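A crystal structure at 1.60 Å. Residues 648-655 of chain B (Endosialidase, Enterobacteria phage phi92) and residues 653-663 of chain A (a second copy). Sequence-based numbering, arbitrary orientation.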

# COMPACT_ATOMS: atom_id res chain seq x y z
N ALA B 648 -14.32 3.67 48.75
CA ALA B 648 -14.29 4.85 47.88
C ALA B 648 -13.80 6.04 48.68
O ALA B 648 -14.32 6.34 49.75
CB ALA B 648 -15.70 5.13 47.33
N TYR B 649 -12.81 6.74 48.14
CA TYR B 649 -12.19 7.82 48.89
C TYR B 649 -12.16 9.11 48.09
O TYR B 649 -11.98 9.08 46.86
CB TYR B 649 -10.74 7.47 49.22
CG TYR B 649 -10.56 6.30 50.15
CD1 TYR B 649 -10.48 5.00 49.65
CD2 TYR B 649 -10.51 6.49 51.52
CE1 TYR B 649 -10.34 3.92 50.52
CE2 TYR B 649 -10.34 5.43 52.38
CZ TYR B 649 -10.27 4.15 51.88
OH TYR B 649 -10.11 3.09 52.75
N THR B 650 -12.34 10.24 48.78
CA THR B 650 -12.06 11.55 48.19
C THR B 650 -10.91 12.23 48.93
O THR B 650 -10.90 12.31 50.17
CB THR B 650 -13.34 12.42 48.16
OG1 THR B 650 -13.02 13.72 47.66
CG2 THR B 650 -13.97 12.55 49.53
N GLN B 651 -9.92 12.69 48.18
CA GLN B 651 -8.81 13.43 48.79
C GLN B 651 -9.21 14.83 49.23
O GLN B 651 -8.55 15.44 50.06
CB GLN B 651 -7.67 13.53 47.81
CG GLN B 651 -6.97 12.20 47.64
CD GLN B 651 -5.80 12.02 48.62
OE1 GLN B 651 -5.74 12.67 49.68
NE2 GLN B 651 -4.85 11.15 48.26
N ASN B 652 -10.27 15.35 48.63
CA ASN B 652 -10.65 16.75 48.83
C ASN B 652 -12.09 16.95 49.28
O ASN B 652 -12.93 16.02 49.19
CB ASN B 652 -10.39 17.51 47.54
CG ASN B 652 -8.92 17.48 47.17
OD1 ASN B 652 -8.47 16.66 46.36
ND2 ASN B 652 -8.15 18.35 47.81
N ASN B 653 -12.35 18.16 49.76
CA ASN B 653 -13.70 18.54 50.19
C ASN B 653 -14.73 18.06 49.19
O ASN B 653 -14.57 18.23 47.97
CB ASN B 653 -13.82 20.07 50.30
CG ASN B 653 -12.86 20.67 51.32
OD1 ASN B 653 -12.50 20.04 52.32
ND2 ASN B 653 -12.50 21.94 51.09
N PHE B 654 -15.81 17.48 49.71
CA PHE B 654 -16.83 16.87 48.87
C PHE B 654 -18.16 17.54 49.20
O PHE B 654 -18.62 17.50 50.37
CB PHE B 654 -16.89 15.36 49.15
CG PHE B 654 -17.88 14.63 48.29
CD1 PHE B 654 -17.57 14.34 46.98
CD2 PHE B 654 -19.12 14.29 48.79
CE1 PHE B 654 -18.48 13.66 46.17
CE2 PHE B 654 -20.02 13.60 47.99
CZ PHE B 654 -19.71 13.32 46.68
N MET B 655 -18.76 18.15 48.18
CA MET B 655 -19.84 19.12 48.39
C MET B 655 -20.93 18.97 47.33
O MET B 655 -20.67 18.49 46.22
CB MET B 655 -19.27 20.54 48.25
CG MET B 655 -18.24 20.88 49.32
SD MET B 655 -17.33 22.36 48.80
CE MET B 655 -16.18 21.54 47.64
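Chain A, residues 653-663: NFMPYLDGQVS

Chain A lies alongside chain B as a parallel strand, 654-656 against 648-650, the axes 4.6 Å apart at closest approach and crossing at -32°. The backbone is extended through 654-656; just before it, A:Asn653 O opens the ladder by accepting a hydrogen bond from B:Ala648 N (2.9 Å).

A:Phe654 pairs with B:Ala648, CA to CA 4.8 Å. With chi1 in t, its ring places CD1 3.8 Å from B:Ala648 CB and turns its edge onto the face of the B:Phe654 ring, A:Phe654 CE2 to B:Phe654 CD2 3.7 Å, planes at 61°. The same residue thus appears in both copies in different roles, edge in one and face in the other.

A:Met655 carries both of its backbone hydrogen bonds to chain B: N to B:Ala648 O and O from B:Thr650 N, each 2.9 Å. One residue reaching the two neighbours of its partner is the signature of parallel pairing. Its side chain shares a sheet face with B:Tyr649, and CE packs 3.6 Å from CZ of that ring.

A:Pro656, opposite B:Thr650, has no amide hydrogen to give, yet the ladder loses nothing, because in this register the bonds fall to its neighbours. The strand ends at A:Pro656, yet A:Tyr657 N donates one more bond of the ladder, to B:Thr650 O (2.9 Å). The A:Tyr657 ring, chi1 in t, offers one face to B:Gln651 NE2, and a water joins A:Leu658 N (2.9 Å) to B:Gln651 O (2.8 Å).

A:Asp659 and A:Gly660 loop clear of chain B, the glycine at a positive phi that favours glycine; the chain then meets chain B again at A:Val662 and A:Ser663. A:Val662 sets CG1 3.3 Å from B:Asn652 O. A:Ser663 uses both of its backbone polar atoms: N donates to B:Asn653 OD1 (2.9 Å), a side-chain acceptor, and O accepts from B:Phe654 N (3.1 Å).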

# COMPACT_ATOMS: atom_id res chain seq x y z
N ASN A 653 -18.42 1.95 51.19
CA ASN A 653 -18.15 3.00 52.17
C ASN A 653 -17.45 4.14 51.47
O ASN A 653 -16.56 3.90 50.65
CB ASN A 653 -17.22 2.48 53.27
CG ASN A 653 -17.85 1.36 54.08
OD1 ASN A 653 -19.09 1.27 54.19
ND2 ASN A 653 -17.01 0.50 54.67
N PHE A 654 -17.86 5.36 51.80
CA PHE A 654 -17.39 6.53 51.10
C PHE A 654 -16.77 7.46 52.12
O PHE A 654 -17.46 7.90 53.04
CB PHE A 654 -18.57 7.21 50.39
CG PHE A 654 -18.18 8.42 49.61
CD1 PHE A 654 -17.55 8.28 48.37
CD2 PHE A 654 -18.43 9.69 50.11
CE1 PHE A 654 -17.15 9.41 47.65
CE2 PHE A 654 -18.04 10.83 49.39
CZ PHE A 654 -17.41 10.69 48.16
N MET A 655 -15.48 7.74 51.96
CA MET A 655 -14.69 8.33 53.05
C MET A 655 -13.73 9.37 52.53
O MET A 655 -13.33 9.32 51.35
CB MET A 655 -13.83 7.22 53.67
CG MET A 655 -14.60 6.12 54.36
SD MET A 655 -13.46 4.73 54.65
CE MET A 655 -13.71 3.95 53.02
N PRO A 656 -13.33 10.30 53.40
CA PRO A 656 -12.19 11.15 53.04
C PRO A 656 -10.90 10.34 53.16
O PRO A 656 -10.79 9.45 54.01
CB PRO A 656 -12.23 12.25 54.12
CG PRO A 656 -12.80 11.55 55.36
CD PRO A 656 -13.83 10.56 54.77
N TYR A 657 -9.93 10.61 52.30
CA TYR A 657 -8.65 9.89 52.37
C TYR A 657 -7.87 10.21 53.65
O TYR A 657 -7.35 9.31 54.33
CB TYR A 657 -7.78 10.24 51.15
CG TYR A 657 -6.53 9.40 51.06
CD1 TYR A 657 -6.56 8.14 50.47
CD2 TYR A 657 -5.34 9.86 51.59
CE1 TYR A 657 -5.41 7.36 50.40
CE2 TYR A 657 -4.18 9.09 51.53
CZ TYR A 657 -4.22 7.84 50.94
OH TYR A 657 -3.06 7.09 50.90
N LEU A 658 -7.77 11.49 53.97
CA LEU A 658 -7.12 11.92 55.21
C LEU A 658 -8.15 12.01 56.31
O LEU A 658 -9.33 12.23 56.05
CB LEU A 658 -6.42 13.27 55.02
CG LEU A 658 -5.24 13.24 54.06
CD1 LEU A 658 -4.75 14.63 53.77
CD2 LEU A 658 -4.14 12.38 54.64
N ASP A 659 -7.72 11.78 57.55
CA ASP A 659 -8.60 11.82 58.71
C ASP A 659 -8.62 13.25 59.26
O ASP A 659 -7.56 13.87 59.44
CB ASP A 659 -8.01 10.84 59.75
CG ASP A 659 -8.88 10.66 60.99
OD1 ASP A 659 -10.12 10.63 60.92
OD2 ASP A 659 -8.26 10.50 62.08
N GLY A 660 -9.83 13.77 59.49
CA GLY A 660 -10.04 15.06 60.13
C GLY A 660 -9.63 16.28 59.35
O GLY A 660 -9.40 17.33 59.96
N GLN A 661 -9.56 16.19 58.01
CA GLN A 661 -9.01 17.32 57.22
C GLN A 661 -9.88 17.81 56.06
O GLN A 661 -9.67 18.92 55.55
CB GLN A 661 -7.64 16.95 56.67
CG GLN A 661 -6.63 16.70 57.78
CD GLN A 661 -5.28 16.31 57.25
OE1 GLN A 661 -4.71 17.00 56.40
NE2 GLN A 661 -4.76 15.19 57.75
N VAL A 662 -10.87 17.01 55.67
CA VAL A 662 -11.66 17.20 54.45
C VAL A 662 -13.10 17.43 54.89
O VAL A 662 -13.63 16.64 55.67
CB VAL A 662 -11.64 15.84 53.63
CG1 VAL A 662 -12.49 15.94 52.41
CG2 VAL A 662 -10.22 15.46 53.26
N SER A 663 -13.75 18.49 54.42
CA SER A 663 -15.12 18.72 54.86
C SER A 663 -16.14 18.03 53.97
O SER A 663 -15.87 17.75 52.79
CB SER A 663 -15.44 20.22 54.96
OG SER A 663 -15.49 20.80 53.68
O HOH W 1 -7.64 13.70 52.05